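Local coordinates for exonuclease (Laribacter hongkongensis, PDB 3SZ5) that degrades DNA as an alkaline exonuclease of the lambda-exonuclease-like PD-(D/E)XK nuclease family, using magnesium ions, at a contact of chain A with DNA. Coordinates in Å, arbitrary orientation; residue numbers count along the deposited sequence, not the author numbering.

Contact 1: a contact of chain A with DNA. Residues 68, 102, 112-114, 137. With nucleotides of chain B.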
ATOM      1  N   GLU A  68      -6.958 -16.948  17.854  1.00 72.63           N
ATOM      2  CA  GLU A  68      -8.200 -17.655  17.575  1.00 71.83           C
ATOM      3  C   GLU A  68      -8.523 -18.734  18.644  1.00 70.77           C
ATOM      4  O   GLU A  68      -9.604 -18.719  19.244  1.00 70.51           O
ATOM      5  CB  GLU A  68      -8.138 -18.247  16.176  1.00 71.74           C
ATOM      6  CG  GLU A  68      -9.449 -18.253  15.462  1.00 73.25           C
ATOM      7  CD  GLU A  68      -9.475 -19.262  14.330  1.00 74.63           C
ATOM      8  OE1 GLU A  68      -9.463 -18.837  13.138  1.00 75.53           O
ATOM      9  OE2 GLU A  68      -9.499 -20.472  14.651  1.00 73.25           O
ATOM     10  N   ASP A 102     -15.540 -21.720  12.209  1.00 62.62           N
ATOM     11  CA  ASP A 102     -14.527 -21.803  13.264  1.00 62.39           C
ATOM     12  C   ASP A 102     -14.959 -22.825  14.302  1.00 62.76           C
ATOM     13  O   ASP A 102     -14.184 -23.167  15.190  1.00 62.62           O
ATOM     14  CB  ASP A 102     -14.281 -20.440  13.917  1.00 62.10           C
ATOM     15  CG  ASP A 102     -13.621 -19.457  12.983  1.00 61.45           C
ATOM     16  OD1 ASP A 102     -12.795 -19.883  12.163  1.00 61.02           O
ATOM     17  OD2 ASP A 102     -13.919 -18.252  13.067  1.00 61.59           O
ATOM     18  N   GLU A 112     -18.300 -18.361  14.594  1.00 56.17           N
ATOM     19  CA  GLU A 112     -17.372 -17.628  13.740  1.00 55.43           C
ATOM     20  C   GLU A 112     -16.701 -16.607  14.632  1.00 55.69           C
ATOM     21  O   GLU A 112     -17.393 -15.851  15.312  1.00 55.59           O
ATOM     22  CB  GLU A 112     -18.095 -16.930  12.591  1.00 55.13           C
ATOM     23  CG  GLU A 112     -17.207 -16.056  11.702  1.00 54.03           C
ATOM     24  CD  GLU A 112     -15.967 -16.796  11.143  1.00 54.20           C
ATOM     25  OE1 GLU A 112     -16.043 -18.016  10.841  1.00 52.28           O
ATOM     26  OE2 GLU A 112     -14.897 -16.150  11.015  1.00 52.65           O
ATOM     27  N   ILE A 113     -15.363 -16.619  14.618  1.00 55.61           N
ATOM     28  CA  ILE A 113     -14.479 -15.860  15.515  1.00 55.69           C
ATOM     29  C   ILE A 113     -13.706 -14.773  14.766  1.00 55.83           C
ATOM     30  O   ILE A 113     -13.114 -15.022  13.710  1.00 56.16           O
ATOM     31  CB  ILE A 113     -13.390 -16.795  16.132  1.00 55.60           C
ATOM     32  CG1 ILE A 113     -13.934 -17.596  17.308  1.00 55.74           C
ATOM     33  CG2 ILE A 113     -12.190 -15.994  16.647  1.00 56.06           C
ATOM     34  CD1 ILE A 113     -13.160 -18.911  17.602  1.00 53.44           C
ATOM     35  N   LYS A 114     -13.676 -13.572  15.326  1.00 55.87           N
ATOM     36  CA  LYS A 114     -12.773 -12.530  14.822  1.00 55.66           C
ATOM     37  C   LYS A 114     -11.910 -12.103  15.983  1.00 55.80           C
ATOM     38  O   LYS A 114     -12.364 -12.062  17.119  1.00 56.05           O
ATOM     39  CB  LYS A 114     -13.519 -11.293  14.267  1.00 55.56           C
ATOM     40  CG  LYS A 114     -14.604 -11.542  13.207  1.00 53.61           C
ATOM     41  CD  LYS A 114     -14.162 -12.544  12.170  1.00 52.47           C
ATOM     42  CE  LYS A 114     -15.262 -12.766  11.177  1.00 54.36           C
ATOM     43  NZ  LYS A 114     -14.832 -13.607  10.036  1.00 57.90           N
ATOM     44  N   GLN A 137     -20.941 -14.136   5.415  1.00 58.24           N
ATOM     45  CA  GLN A 137     -20.090 -15.261   5.735  1.00 57.90           C
ATOM     46  C   GLN A 137     -20.856 -16.302   6.534  1.00 58.42           C
ATOM     47  O   GLN A 137     -20.829 -17.495   6.201  1.00 58.24           O
ATOM     48  CB  GLN A 137     -18.887 -14.824   6.537  1.00 57.33           C
ATOM     49  CG  GLN A 137     -17.860 -15.911   6.608  1.00 56.38           C
ATOM     50  CD  GLN A 137     -16.714 -15.582   7.522  1.00 57.06           C
ATOM     51  OE1 GLN A 137     -16.653 -14.497   8.125  1.00 56.86           O
ATOM     52  NE2 GLN A 137     -15.774 -16.512   7.622  1.00 56.40           N
TER
ATOM     53  P    DT B   2     -11.479 -16.626   9.107  1.00107.10           P
ATOM     54  OP1  DT B   2     -11.870 -17.035  10.487  1.00107.52           O
ATOM     55  OP2  DT B   2     -12.325 -15.677   8.321  1.00105.63           O
ATOM     56  O5'  DT B   2      -9.960 -16.085   9.151  1.00108.18           O
ATOM     57  C5'  DT B   2      -9.054 -16.427  10.217  1.00110.15           C
ATOM     58  C4'  DT B   2      -7.823 -15.525  10.256  1.00112.61           C
ATOM     59  O4'  DT B   2      -6.887 -15.898   9.205  1.00113.82           O
ATOM     60  C3'  DT B   2      -8.065 -14.021  10.091  1.00113.59           C
ATOM     61  O3'  DT B   2      -8.235 -13.389  11.370  1.00114.24           O
ATOM     62  C2'  DT B   2      -6.783 -13.526   9.421  1.00114.20           C
ATOM     63  C1'  DT B   2      -6.283 -14.742   8.642  1.00114.52           C
ATOM     64  N1   DT B   2      -6.559 -14.659   7.150  1.00115.50           N
ATOM     65  C2   DT B   2      -5.513 -14.866   6.263  1.00115.45           C
ATOM     66  O2   DT B   2      -4.371 -15.120   6.600  1.00114.97           O
ATOM     67  N3   DT B   2      -5.855 -14.767   4.934  1.00115.71           N
ATOM     68  C4   DT B   2      -7.108 -14.484   4.404  1.00116.39           C
ATOM     69  O4   DT B   2      -7.262 -14.430   3.185  1.00115.81           O
ATOM     70  C5   DT B   2      -8.181 -14.272   5.377  1.00117.40           C
ATOM     71  C7   DT B   2      -9.609 -13.962   4.957  1.00117.53           C
ATOM     72  C6   DT B   2      -7.843 -14.367   6.683  1.00116.60           C
ATOM     73  P    DT B   3      -9.488 -12.454  11.737  1.00113.81           P
ATOM     74  OP1  DT B   3      -9.718 -12.589  13.199  1.00112.57           O
ATOM     75  OP2  DT B   3     -10.571 -12.773  10.777  1.00114.30           O
ATOM     76  O5'  DT B   3      -9.000 -10.967  11.378  1.00115.19           O
ATOM     77  C5'  DT B   3      -7.869 -10.334  12.008  1.00117.04           C
ATOM     78  C4'  DT B   3      -7.608  -8.980  11.376  1.00118.25           C
ATOM     79  O4'  DT B   3      -6.967  -9.178  10.082  1.00119.59           O
ATOM     80  C3'  DT B   3      -8.864  -8.133  11.108  1.00119.00           C
ATOM     81  O3'  DT B   3      -8.681  -6.759  11.536  1.00118.84           O
ATOM     82  C2'  DT B   3      -9.029  -8.266   9.594  1.00119.64           C
ATOM     83  C1'  DT B   3      -7.552  -8.214   9.228  1.00120.71           C
ATOM     84  N1   DT B   3      -7.265  -8.368   7.759  1.00122.02           N
ATOM     85  C2   DT B   3      -6.476  -7.399   7.143  1.00122.71           C
ATOM     86  O2   DT B   3      -5.979  -6.449   7.733  1.00122.63           O
ATOM     87  N3   DT B   3      -6.279  -7.589   5.790  1.00123.08           N
ATOM     88  C4   DT B   3      -6.784  -8.620   5.007  1.00122.93           C
ATOM     89  O4   DT B   3      -6.527  -8.668   3.804  1.00122.56           O
ATOM     90  C5   DT B   3      -7.613  -9.597   5.717  1.00122.80           C
ATOM     91  C7   DT B   3      -8.235 -10.773   5.024  1.00121.45           C
ATOM     92  C6   DT B   3      -7.816  -9.422   7.037  1.00122.44           C
TER
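Lys114 and Glu112 approach the 5'-side phosphate of DT2 from one side, NZ towards OP2 and OE2 towards OP1, in the active site of a PD-(D/E)XK nuclease, where Asp102, Glu112 and Lys114 form the catalytic motif and Asp102 and Glu112 are known magnesium ligands. The residues of this patch meet the DNA backbone and make no base contact. The ammonium NZ of Lys114 forms a salt bridge with the phosphate oxygen OP2 of DT2 at 3.7 Å. A bend at chi2 (-44°) turns the lysine chain so that NZ comes beside Glu112 and Gln137. NZ hydrogen-bonds and salt-bridges to the carboxylate oxygen Glu112 OE2 at 2.7 Å, coming from the anti side and tilted 34° out of the carboxylate plane. NZ also bonds to the amide oxygen Gln137 OE1, in the carbonyl plane on a lone pair. Gln137, extended from helix 132-145, turns its NE2 towards OP2 of DT2. Nearer its backbone, Lys114 meets the next phosphate, with CA 3.5 Å from OP1 of DT3 and CD passing by OP2. The carboxylates gather around OP1 of DT2: Glu112 OE2 stands 3.2 Å and Asp102 OD1 3.4 Å from it. A bound magnesium ion would probably offset the negative charge gathered here, and the backbone carbonyl of Ile113, another known magnesium ligand, points to the same place. Glu68 reaches in from the start of helix 68-79, its OE1 4.0 Å from OP1 of DT2. Strand 109-114 also steadies Asp102, for the backbone N of Ile113 donates to the anti lone pair of Asp102 OD2 at 2.7 Å, 166° at the hydrogen.

Contact 2: a contact of chain A with DNA. Residues 61, 64-65, 68. With nucleotides of chain B.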
ATOM      1  N   MET A  61      -3.492  -9.724  10.688  1.00 89.08           N
ATOM      2  CA  MET A  61      -3.856 -11.039  10.185  1.00 88.97           C
ATOM      3  C   MET A  61      -3.155 -12.110  10.986  1.00 88.84           C
ATOM      4  O   MET A  61      -3.733 -13.150  11.262  1.00 88.97           O
ATOM      5  CB  MET A  61      -3.408 -11.178   8.740  1.00 89.15           C
ATOM      6  CG  MET A  61      -4.475 -11.000   7.698  1.00 90.29           C
ATOM      7  SD  MET A  61      -3.803 -10.998   5.999  1.00 93.72           S
ATOM      8  CE  MET A  61      -2.516 -12.267   6.012  1.00 92.27           C
ATOM      9  N   GLY A  64      -4.991 -12.313  14.541  1.00 85.36           N
ATOM     10  CA  GLY A  64      -6.272 -12.997  14.374  1.00 84.14           C
ATOM     11  C   GLY A  64      -6.125 -14.510  14.334  1.00 83.37           C
ATOM     12  O   GLY A  64      -7.012 -15.266  14.764  1.00 83.58           O
ATOM     13  N   THR A  65      -4.978 -14.938  13.833  1.00 82.34           N
ATOM     14  CA  THR A  65      -4.661 -16.339  13.671  1.00 81.56           C
ATOM     15  C   THR A  65      -4.179 -17.009  14.969  1.00 80.89           C
ATOM     16  O   THR A  65      -4.731 -18.044  15.356  1.00 80.55           O
ATOM     17  CB  THR A  65      -3.655 -16.509  12.509  1.00 81.85           C
ATOM     18  OG1 THR A  65      -4.256 -16.013  11.303  1.00 82.48           O
ATOM     19  CG2 THR A  65      -3.254 -17.976  12.314  1.00 81.27           C
ATOM     20  N   GLU A  68      -6.958 -16.948  17.854  1.00 72.63           N
ATOM     21  CA  GLU A  68      -8.200 -17.655  17.575  1.00 71.83           C
ATOM     22  C   GLU A  68      -8.523 -18.734  18.644  1.00 70.77           C
ATOM     23  O   GLU A  68      -9.604 -18.719  19.244  1.00 70.51           O
ATOM     24  CB  GLU A  68      -8.138 -18.247  16.176  1.00 71.74           C
ATOM     25  CG  GLU A  68      -9.449 -18.253  15.462  1.00 73.25           C
ATOM     26  CD  GLU A  68      -9.475 -19.262  14.330  1.00 74.63           C
ATOM     27  OE1 GLU A  68      -9.463 -18.837  13.138  1.00 75.53           O
ATOM     28  OE2 GLU A  68      -9.499 -20.472  14.651  1.00 73.25           O
TER
ATOM     29  P    DT B   2     -11.479 -16.626   9.107  1.00107.10           P
ATOM     30  OP1  DT B   2     -11.870 -17.035  10.487  1.00107.52           O
ATOM     31  OP2  DT B   2     -12.325 -15.677   8.321  1.00105.63           O
ATOM     32  O5'  DT B   2      -9.960 -16.085   9.151  1.00108.18           O
ATOM     33  C5'  DT B   2      -9.054 -16.427  10.217  1.00110.15           C
ATOM     34  C4'  DT B   2      -7.823 -15.525  10.256  1.00112.61           C
ATOM     35  O4'  DT B   2      -6.887 -15.898   9.205  1.00113.82           O
ATOM     36  C3'  DT B   2      -8.065 -14.021  10.091  1.00113.59           C
ATOM     37  O3'  DT B   2      -8.235 -13.389  11.370  1.00114.24           O
ATOM     38  C2'  DT B   2      -6.783 -13.526   9.421  1.00114.20           C
ATOM     39  C1'  DT B   2      -6.283 -14.742   8.642  1.00114.52           C
ATOM     40  N1   DT B   2      -6.559 -14.659   7.150  1.00115.50           N
ATOM     41  C2   DT B   2      -5.513 -14.866   6.263  1.00115.45           C
ATOM     42  O2   DT B   2      -4.371 -15.120   6.600  1.00114.97           O
ATOM     43  N3   DT B   2      -5.855 -14.767   4.934  1.00115.71           N
ATOM     44  C4   DT B   2      -7.108 -14.484   4.404  1.00116.39           C
ATOM     45  O4   DT B   2      -7.262 -14.430   3.185  1.00115.81           O
ATOM     46  C5   DT B   2      -8.181 -14.272   5.377  1.00117.40           C
ATOM     47  C7   DT B   2      -9.609 -13.962   4.957  1.00117.53           C
ATOM     48  C6   DT B   2      -7.843 -14.367   6.683  1.00116.60           C
ATOM     49  P    DT B   3      -9.488 -12.454  11.737  1.00113.81           P
ATOM     50  OP1  DT B   3      -9.718 -12.589  13.199  1.00112.57           O
ATOM     51  OP2  DT B   3     -10.571 -12.773  10.777  1.00114.30           O
ATOM     52  O5'  DT B   3      -9.000 -10.967  11.378  1.00115.19           O
ATOM     53  C5'  DT B   3      -7.869 -10.334  12.008  1.00117.04           C
ATOM     54  C4'  DT B   3      -7.608  -8.980  11.376  1.00118.25           C
ATOM     55  O4'  DT B   3      -6.967  -9.178  10.082  1.00119.59           O
ATOM     56  C3'  DT B   3      -8.864  -8.133  11.108  1.00119.00           C
ATOM     57  O3'  DT B   3      -8.681  -6.759  11.536  1.00118.84           O
ATOM     58  C2'  DT B   3      -9.029  -8.266   9.594  1.00119.64           C
ATOM     59  C1'  DT B   3      -7.552  -8.214   9.228  1.00120.71           C
ATOM     60  N1   DT B   3      -7.265  -8.368   7.759  1.00122.02           N
ATOM     61  C2   DT B   3      -6.476  -7.399   7.143  1.00122.71           C
ATOM     62  O2   DT B   3      -5.979  -6.449   7.733  1.00122.63           O
ATOM     63  N3   DT B   3      -6.279  -7.589   5.790  1.00123.08           N
ATOM     64  C4   DT B   3      -6.784  -8.620   5.007  1.00122.93           C
ATOM     65  O4   DT B   3      -6.527  -8.668   3.804  1.00122.56           O
ATOM     66  C5   DT B   3      -7.613  -9.597   5.717  1.00122.80           C
ATOM     67  C7   DT B   3      -8.235 -10.773   5.024  1.00121.45           C
ATOM     68  C6   DT B   3      -7.816  -9.422   7.037  1.00122.44           C
TER
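Thr65 and Met61 meet the strand from helix 59-66, through sugar and base atoms, at two unpaired thymidines. At the 5' end of the patch the carboxylate oxygen Glu68 OE1 lies 3.8 Å from C5' of DT2. One step on, the hydroxyl OG1 of Thr65 sits beside the deoxyribose, 3.4 Å from the ring oxygen O4' of DT2. That hydroxyl is held by its own helix: it donates to the carbonyl oxygen Met61 O at 2.9 Å, with OG1 turned beside the backbone N (chi1 -60°). Met61 then inserts its side chain between the two bases. On the DT2 flank, CG touches the sugar carbon C2', and the methyl CE reaches the O2 side of the base, 3.5 Å from O2, a bend at chi3 (39°) folding it back from the sulfur. At the linkage, Gly64 brings its CA to 3.6 Å from O3' of DT2 and close to C5' of DT3; it lacks a side chain, which probably lets the linkage pass close to the helix. On the DT3 flank, CG of Met61 lies over the face of the pyrimidine, 3.8 Å from the ring centroid, as a CH-pi contact. SD continues across the same ring towards C4. The wedge is apolar and suggests little demand for a particular base. Helix 59-66 lines one side of the DNA, and helix 68-79 begins at Glu68.

Contact 1 and contact 2 lie about 9 Å apart, measured between the centres of their C-alpha atoms, and share Glu68. This glutamate begins helix 68-79, directly after helix 59-66 of contact 2, and faces the catalytic strand 109-114 of contact 1. DT2 and DT3 take part in both, so one dinucleotide is gripped at its phosphates by the catalytic side and at its sugars and bases by the helix. Contact 2 probably sets the strand's path and so helps place the DT2 phosphate among the metal-binding groups. The deposited assembly holds three exonuclease copies, each carrying the residues of both sites.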